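Local coordinates for protein nonribosomal peptide synthase (Streptomyces sp. MJ635-86F5, PDB 5JJP) that adenylates an aliphatic beta-amino acid, probably at the expense of ATP, as a member of the AMP-binding (ANL) family, at residues 136-141 with 153-158; 88-93 with 114-119. All coordinates share one frame; numbering follows the deposited sequence.

Contact 1 (136-141 with 153-158); sequences LQAADG and ARFGPK
Carbonyl O of G141 is the best-held polar atom, gripped by two N-H groups of the R154 guanidinium. The bond from NH1 is very short, 2.5 Å to G141 O, reaching a lone pair in the carbonyl plane with the oxygen in the guanidinium plane; the bond from NH2 is weak. NH1 also makes a weak bond to A139 O, so the arginine clamps the type I turn A138-G141. The turn takes over where strand 134-138 stops, and that strand pairs in parallel with strand 151-156 in the mixed sheet of the AMP-binding fold.

The parallel ladder rests on two backbone bonds: Q137 N to A153 O, nearly straight at 168°, and F155 N to Q137 O. On one face Q137 and R154 run side by side, their amide and guanidinium planes 13° apart and stacked, with Q137 NE2 lying 3.7 Å from R154 NH2. Q137 OE1 accepts from R143 N, which secures the amide beside the arginine. E163 OE2 makes a long, weak ion pair with R154 NE.

On the F155 side of the pairing, F155 places CG between its backbone N and carbonyl carbon (chi1 64°), bringing the ring under A138. A138 CA makes a CH-pi contact over the ring face, 4.2 Å from the centroid of the F155 ring. At the ring edge, L136 CD1 meets F155 CD1 at 3.7 Å.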
ATOM      1  N   LEU A 136       6.612  10.071 -15.248  1.00 17.26           N
ATOM      2  CA  LEU A 136       6.675   8.771 -15.943  1.00 17.49           C
ATOM      3  C   LEU A 136       5.254   8.222 -16.059  1.00 16.47           C
ATOM      4  O   LEU A 136       4.660   7.908 -15.052  1.00 15.08           O
ATOM      5  CB  LEU A 136       7.505   7.827 -15.102  1.00 17.78           C
ATOM      6  CG  LEU A 136       7.602   6.404 -15.616  1.00 19.81           C
ATOM      7  CD1 LEU A 136       8.041   6.389 -17.075  1.00 19.46           C
ATOM      8  CD2 LEU A 136       8.566   5.599 -14.775  1.00 19.85           C
ATOM      9  N   GLN A 137       4.685   8.206 -17.258  1.00 15.35           N
ATOM     10  CA  GLN A 137       3.280   7.834 -17.420  1.00 16.60           C
ATOM     11  C   GLN A 137       3.125   6.586 -18.305  1.00 16.35           C
ATOM     12  O   GLN A 137       4.057   6.180 -18.948  1.00 14.52           O
ATOM     13  CB  GLN A 137       2.439   9.019 -17.961  1.00 16.40           C
ATOM     14  CG  GLN A 137       2.718   9.428 -19.376  1.00 17.46           C
ATOM     15  CD  GLN A 137       1.956  10.690 -19.795  1.00 18.57           C
ATOM     16  OE1 GLN A 137       0.751  10.833 -19.574  1.00 20.29           O
ATOM     17  NE2 GLN A 137       2.658  11.587 -20.460  1.00 20.27           N
ATOM     18  N   ALA A 138       1.914   6.043 -18.354  1.00 18.54           N
ATOM     19  CA  ALA A 138       1.622   4.844 -19.127  1.00 19.71           C
ATOM     20  C   ALA A 138       1.799   5.089 -20.598  1.00 22.37           C
ATOM     21  O   ALA A 138       1.821   6.234 -21.016  1.00 19.31           O
ATOM     22  CB  ALA A 138       0.207   4.389 -18.863  1.00 20.82           C
ATOM     23  N   ALA A 139       1.934   4.006 -21.372  1.00 24.95           N
ATOM     24  CA  ALA A 139       2.003   4.092 -22.842  1.00 26.94           C
ATOM     25  C   ALA A 139       0.893   4.964 -23.414  1.00 26.65           C
ATOM     26  O   ALA A 139       1.139   5.874 -24.201  1.00 22.60           O
ATOM     27  CB  ALA A 139       1.899   2.693 -23.454  1.00 29.89           C
ATOM     28  N   ASP A 140      -0.323   4.665 -22.971  1.00 28.77           N
ATOM     29  CA  ASP A 140      -1.527   5.399 -23.327  1.00 31.51           C
ATOM     30  C   ASP A 140      -1.638   6.795 -22.732  1.00 29.65           C
ATOM     31  O   ASP A 140      -2.579   7.501 -23.025  1.00 32.02           O
ATOM     32  CB  ASP A 140      -2.723   4.687 -22.728  1.00 35.97           C
ATOM     33  CG  ASP A 140      -2.949   3.363 -23.308  1.00 45.26           C
ATOM     34  OD1 ASP A 140      -2.718   3.198 -24.537  1.00 54.84           O
ATOM     35  OD2 ASP A 140      -3.414   2.491 -22.540  1.00 57.18           O
ATOM     36  N   GLY A 141      -0.753   7.184 -21.827  1.00 30.01           N
ATOM     37  CA  GLY A 141      -0.997   8.404 -21.041  1.00 29.91           C
ATOM     38  C   GLY A 141      -1.033   9.625 -21.920  1.00 25.90           C
ATOM     39  O   GLY A 141      -0.306   9.687 -22.902  1.00 28.11           O
ATOM     40  N   ALA A 153       8.442  10.722 -19.766  1.00 19.02           N
ATOM     41  CA  ALA A 153       8.686   9.408 -20.376  1.00 20.93           C
ATOM     42  C   ALA A 153       7.476   8.538 -20.259  1.00 20.01           C
ATOM     43  O   ALA A 153       6.609   8.800 -19.433  1.00 20.24           O
ATOM     44  CB  ALA A 153       9.868   8.726 -19.704  1.00 21.55           C
ATOM     45  N   ARG A 154       7.415   7.528 -21.111  1.00 20.78           N
ATOM     46  CA  ARG A 154       6.317   6.592 -21.096  1.00 20.98           C
ATOM     47  C   ARG A 154       6.874   5.249 -20.923  1.00 19.26           C
ATOM     48  O   ARG A 154       7.983   4.955 -21.415  1.00 19.09           O
ATOM     49  CB  ARG A 154       5.555   6.613 -22.392  1.00 23.61           C
ATOM     50  CG  ARG A 154       4.772   7.875 -22.611  1.00 29.17           C
ATOM     51  CD  ARG A 154       4.524   8.137 -24.087  1.00 34.87           C
ATOM     52  NE  ARG A 154       3.905   9.462 -24.239  1.00 36.44           N
ATOM     53  CZ  ARG A 154       2.638   9.697 -23.968  1.00 35.17           C
ATOM     54  NH1 ARG A 154       1.866   8.717 -23.507  1.00 35.51           N
ATOM     55  NH2 ARG A 154       2.157  10.912 -24.105  1.00 35.73           N
ATOM     56  N   PHE A 155       6.100   4.386 -20.273  1.00 16.79           N
ATOM     57  CA  PHE A 155       6.478   2.968 -20.197  1.00 15.86           C
ATOM     58  C   PHE A 155       5.356   2.138 -20.777  1.00 15.92           C
ATOM     59  O   PHE A 155       4.188   2.476 -20.631  1.00 17.01           O
ATOM     60  CB  PHE A 155       6.794   2.561 -18.752  1.00 14.34           C
ATOM     61  CG  PHE A 155       5.635   2.660 -17.838  1.00 13.24           C
ATOM     62  CD1 PHE A 155       5.366   3.810 -17.173  1.00 12.44           C
ATOM     63  CD2 PHE A 155       4.805   1.575 -17.650  1.00 13.18           C
ATOM     64  CE1 PHE A 155       4.260   3.919 -16.342  1.00 12.47           C
ATOM     65  CE2 PHE A 155       3.663   1.690 -16.853  1.00 13.48           C
ATOM     66  CZ  PHE A 155       3.395   2.868 -16.198  1.00 12.73           C
ATOM     67  N   GLY A 156       5.699   1.060 -21.451  1.00 17.52           N
ATOM     68  CA  GLY A 156       4.668   0.129 -21.994  1.00 19.74           C
ATOM     69  C   GLY A 156       5.322  -1.193 -22.351  1.00 20.56           C
ATOM     70  O   GLY A 156       6.462  -1.454 -21.929  1.00 19.57           O
ATOM     71  N   PRO A 157       4.652  -2.000 -23.169  1.00 24.43           N
ATOM     72  CA  PRO A 157       5.140  -3.380 -23.441  1.00 32.21           C
ATOM     73  C   PRO A 157       6.541  -3.416 -24.042  1.00 38.24           C
ATOM     74  O   PRO A 157       7.336  -4.285 -23.659  1.00 43.97           O
ATOM     75  CB  PRO A 157       4.130  -3.933 -24.475  1.00 33.09           C
ATOM     76  CG  PRO A 157       2.936  -3.019 -24.414  1.00 30.74           C
ATOM     77  CD  PRO A 157       3.404  -1.689 -23.880  1.00 26.46           C
ATOM     78  N   LYS A 158       6.853  -2.460 -24.920  1.00 37.33           N
ATOM     79  CA  LYS A 158       8.153  -2.407 -25.565  1.00 43.23           C
ATOM     80  C   LYS A 158       9.299  -1.816 -24.715  1.00 42.24           C
ATOM     81  O   LYS A 158      10.466  -2.055 -25.022  1.00 43.56           O
ATOM     82  CB  LYS A 158       8.062  -1.635 -26.883  1.00 52.39           C
ATOM     83  CG  LYS A 158       7.747  -0.136 -26.772  1.00 56.20           C
ATOM     84  CD  LYS A 158       8.830   0.753 -26.130  1.00 60.84           C
ATOM     85  CE  LYS A 158      10.293   0.487 -26.523  1.00 61.94           C
ATOM     86  NZ  LYS A 158      10.760   1.222 -27.735  1.00 63.23           N
TER

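Contact 2 (88-93 with 114-119); sequences VLESPA and TIPETP
Backbone hydrogen bonds define the pairing. T114 N donates to L89 O at 2.8 Å and S91 N donates to T114 O at 3.0 Å, so T114 bonds to the residues before and after E90, the signature of a parallel bridge between E90 and T114. Both donors sit above the acceptor's carbonyl plane, by 29° and 28°, rather than on a lone pair. E90 CA adds a CA-H...O contact of 3.2 Å to T114 O, and I115 CG2 makes a carbon-to-oxygen contact of 3.5 Å with S91 O. The bridge joins strand 87-90 to the end of strand 111-114, the outermost strand on this side of the mixed sheet in the AMP-binding fold.

Within each segment, polar bonds shape the chain where it leaves the sheet. S91 OG donates to P92 O at 2.6 Å. The type I turn I115-T118 is closed on I115 O, which accepts both T118 N and T118 OG1, the hydroxyl bond lying in the carbonyl plane on a lone pair. P119 then takes the N-cap position of helix 120-130.

Apolar contacts fill in around this frame. The extended E90 chain, with CG anti to the backbone N (chi1 -179°), runs past T114 and lays CG 4.1 Å from P116 CD. P92 and P116 cross at about a right angle, CD to CD.

The buried E90 carboxylate is answered by R143, whose NE forms a salt bridge with OE2 while its NH2 bonds T118 O; this pairing would be expected to favour the ionised acid.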
ATOM      1  N   VAL A  88       7.214  11.127 -10.603  1.00 14.52           N
ATOM      2  CA  VAL A  88       5.756  10.987 -10.561  1.00 12.86           C
ATOM      3  C   VAL A  88       5.427   9.844 -11.492  1.00 13.62           C
ATOM      4  O   VAL A  88       5.746   9.912 -12.668  1.00 15.82           O
ATOM      5  CB  VAL A  88       5.020  12.240 -11.036  1.00 11.68           C
ATOM      6  CG1 VAL A  88       3.529  12.048 -10.948  1.00 10.96           C
ATOM      7  CG2 VAL A  88       5.415  13.420 -10.184  1.00 12.50           C
ATOM      8  N   LEU A  89       4.815   8.799 -10.961  1.00 13.67           N
ATOM      9  CA  LEU A  89       4.448   7.637 -11.737  1.00 14.77           C
ATOM     10  C   LEU A  89       2.895   7.589 -11.916  1.00 13.02           C
ATOM     11  O   LEU A  89       2.150   7.346 -10.964  1.00 10.70           O
ATOM     12  CB  LEU A  89       4.967   6.396 -11.026  1.00 17.80           C
ATOM     13  CG  LEU A  89       4.725   5.052 -11.646  1.00 20.52           C
ATOM     14  CD1 LEU A  89       5.301   5.028 -13.042  1.00 23.49           C
ATOM     15  CD2 LEU A  89       5.344   3.963 -10.817  1.00 21.98           C
ATOM     16  N   GLU A  90       2.441   7.888 -13.128  1.00 12.16           N
ATOM     17  CA  GLU A  90       1.007   8.037 -13.390  1.00 13.55           C
ATOM     18  C   GLU A  90       0.468   6.944 -14.300  1.00 13.44           C
ATOM     19  O   GLU A  90       0.840   6.870 -15.469  1.00 12.79           O
ATOM     20  CB  GLU A  90       0.722   9.388 -14.007  1.00 14.79           C
ATOM     21  CG  GLU A  90      -0.745   9.652 -14.307  1.00 15.87           C
ATOM     22  CD  GLU A  90      -1.010  11.158 -14.498  1.00 17.37           C
ATOM     23  OE1 GLU A  90      -0.839  11.933 -13.508  1.00 16.14           O
ATOM     24  OE2 GLU A  90      -1.410  11.574 -15.632  1.00 19.24           O
ATOM     25  N   SER A  91      -0.386   6.114 -13.747  1.00 13.07           N
ATOM     26  CA  SER A  91      -0.922   5.001 -14.486  1.00 13.87           C
ATOM     27  C   SER A  91      -2.005   4.317 -13.699  1.00 14.49           C
ATOM     28  O   SER A  91      -1.986   4.314 -12.464  1.00 12.83           O
ATOM     29  CB  SER A  91       0.200   3.996 -14.828  1.00 13.73           C
ATOM     30  OG  SER A  91      -0.277   2.746 -15.319  1.00 12.77           O
ATOM     31  N   PRO A  92      -3.003   3.756 -14.412  1.00 17.64           N
ATOM     32  CA  PRO A  92      -3.800   2.815 -13.665  1.00 19.00           C
ATOM     33  C   PRO A  92      -2.905   1.648 -13.227  1.00 17.94           C
ATOM     34  O   PRO A  92      -1.878   1.406 -13.823  1.00 17.19           O
ATOM     35  CB  PRO A  92      -4.886   2.388 -14.657  1.00 18.05           C
ATOM     36  CG  PRO A  92      -4.286   2.633 -15.997  1.00 18.57           C
ATOM     37  CD  PRO A  92      -3.372   3.790 -15.836  1.00 17.77           C
ATOM     38  N   ALA A  93      -3.326   0.953 -12.174  1.00 19.99           N
ATOM     39  CA  ALA A  93      -2.648  -0.260 -11.705  1.00 21.25           C
ATOM     40  C   ALA A  93      -2.674  -1.373 -12.768  1.00 20.74           C
ATOM     41  O   ALA A  93      -3.701  -1.945 -13.026  1.00 20.42           O
ATOM     42  CB  ALA A  93      -3.300  -0.756 -10.430  1.00 20.08           C
ATOM     43  N   THR A 114       0.246   8.223  -9.076  1.00 17.53           N
ATOM     44  CA  THR A 114      -0.816   9.113  -9.518  1.00 17.42           C
ATOM     45  C   THR A 114      -1.662   8.355 -10.544  1.00 17.04           C
ATOM     46  O   THR A 114      -1.188   7.377 -11.139  1.00 18.36           O
ATOM     47  CB  THR A 114      -0.098  10.384 -10.054  1.00 16.73           C
ATOM     48  OG1 THR A 114       0.049  11.346  -8.989  1.00 16.78           O
ATOM     49  CG2 THR A 114      -0.780  11.011 -11.102  1.00 17.74           C
ATOM     50  N   ILE A 115      -2.882   8.788 -10.777  1.00 16.96           N
ATOM     51  CA  ILE A 115      -3.647   8.275 -11.912  1.00 18.56           C
ATOM     52  C   ILE A 115      -4.034   9.389 -12.859  1.00 19.10           C
ATOM     53  O   ILE A 115      -3.984  10.573 -12.471  1.00 18.31           O
ATOM     54  CB  ILE A 115      -4.877   7.505 -11.462  1.00 18.80           C
ATOM     55  CG1 ILE A 115      -5.714   8.343 -10.482  1.00 20.89           C
ATOM     56  CG2 ILE A 115      -4.431   6.207 -10.788  1.00 19.55           C
ATOM     57  CD1 ILE A 115      -7.115   7.764 -10.236  1.00 20.50           C
ATOM     58  N   PRO A 116      -4.356   9.020 -14.117  1.00 20.29           N
ATOM     59  CA  PRO A 116      -4.762  10.019 -15.110  1.00 22.60           C
ATOM     60  C   PRO A 116      -5.858  10.974 -14.630  1.00 23.36           C
ATOM     61  O   PRO A 116      -5.838  12.161 -14.988  1.00 23.16           O
ATOM     62  CB  PRO A 116      -5.253   9.160 -16.299  1.00 22.02           C
ATOM     63  CG  PRO A 116      -4.437   7.897 -16.189  1.00 21.47           C
ATOM     64  CD  PRO A 116      -4.277   7.663 -14.715  1.00 20.17           C
ATOM     65  N   GLU A 117      -6.765  10.457 -13.797  1.00 24.65           N
ATOM     66  CA  GLU A 117      -7.907  11.215 -13.295  1.00 23.13           C
ATOM     67  C   GLU A 117      -7.555  12.112 -12.131  1.00 21.83           C
ATOM     68  O   GLU A 117      -8.409  12.820 -11.618  1.00 20.70           O
ATOM     69  CB  GLU A 117      -9.002  10.238 -12.877  1.00 22.90           C
ATOM     70  CG  GLU A 117      -9.588   9.405 -14.033  1.00 26.49           C
ATOM     71  CD  GLU A 117      -8.760   8.184 -14.416  1.00 28.23           C
ATOM     72  OE1 GLU A 117      -7.917   7.740 -13.634  1.00 31.34           O
ATOM     73  OE2 GLU A 117      -8.940   7.672 -15.538  1.00 35.58           O
ATOM     74  N   THR A 118      -6.337  12.001 -11.619  1.00 21.48           N
ATOM     75  CA  THR A 118      -5.903  12.894 -10.557  1.00 21.36           C
ATOM     76  C   THR A 118      -5.976  14.353 -11.098  1.00 20.93           C
ATOM     77  O   THR A 118      -5.349  14.671 -12.126  1.00 19.41           O
ATOM     78  CB  THR A 118      -4.451  12.601 -10.130  1.00 21.43           C
ATOM     79  OG1 THR A 118      -4.327  11.262  -9.625  1.00 19.89           O
ATOM     80  CG2 THR A 118      -4.027  13.563  -9.018  1.00 23.49           C
ATOM     81  N   PRO A 119      -6.716  15.229 -10.405  1.00 20.57           N
ATOM     82  CA  PRO A 119      -6.880  16.615 -10.849  1.00 21.31           C
ATOM     83  C   PRO A 119      -5.555  17.329 -11.068  1.00 20.92           C
ATOM     84  O   PRO A 119      -4.649  17.270 -10.227  1.00 19.32           O
ATOM     85  CB  PRO A 119      -7.638  17.268  -9.693  1.00 22.79           C
ATOM     86  CG  PRO A 119      -8.351  16.124  -9.007  1.00 22.41           C
ATOM     87  CD  PRO A 119      -7.334  15.011  -9.077  1.00 21.83           C
TER

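How the contacts relate
From the N terminus, strand 87-90 comes first; the chain then passes through helix 95-107 and returns along strand 111-114, where contact 2 closes a parallel beta-alpha-beta crossover. Helix 120-130 leads on to strand 134-138, and contact 1 closes the shorter, helix-free connection to strand 151-156. The two closures therefore follow in series, neither nested nor crossed, with centres about 12 Å apart. They meet in the sheet's interior, since strand 134-138 lies next to strand 87-90: L136 N probably bonds V88 O, and L136 O probably accepts from E90 N. Packing of F155 CE1 on L89 CD1 joins them further. R143 serves both, its backbone N at Q137 and its side chain at E90.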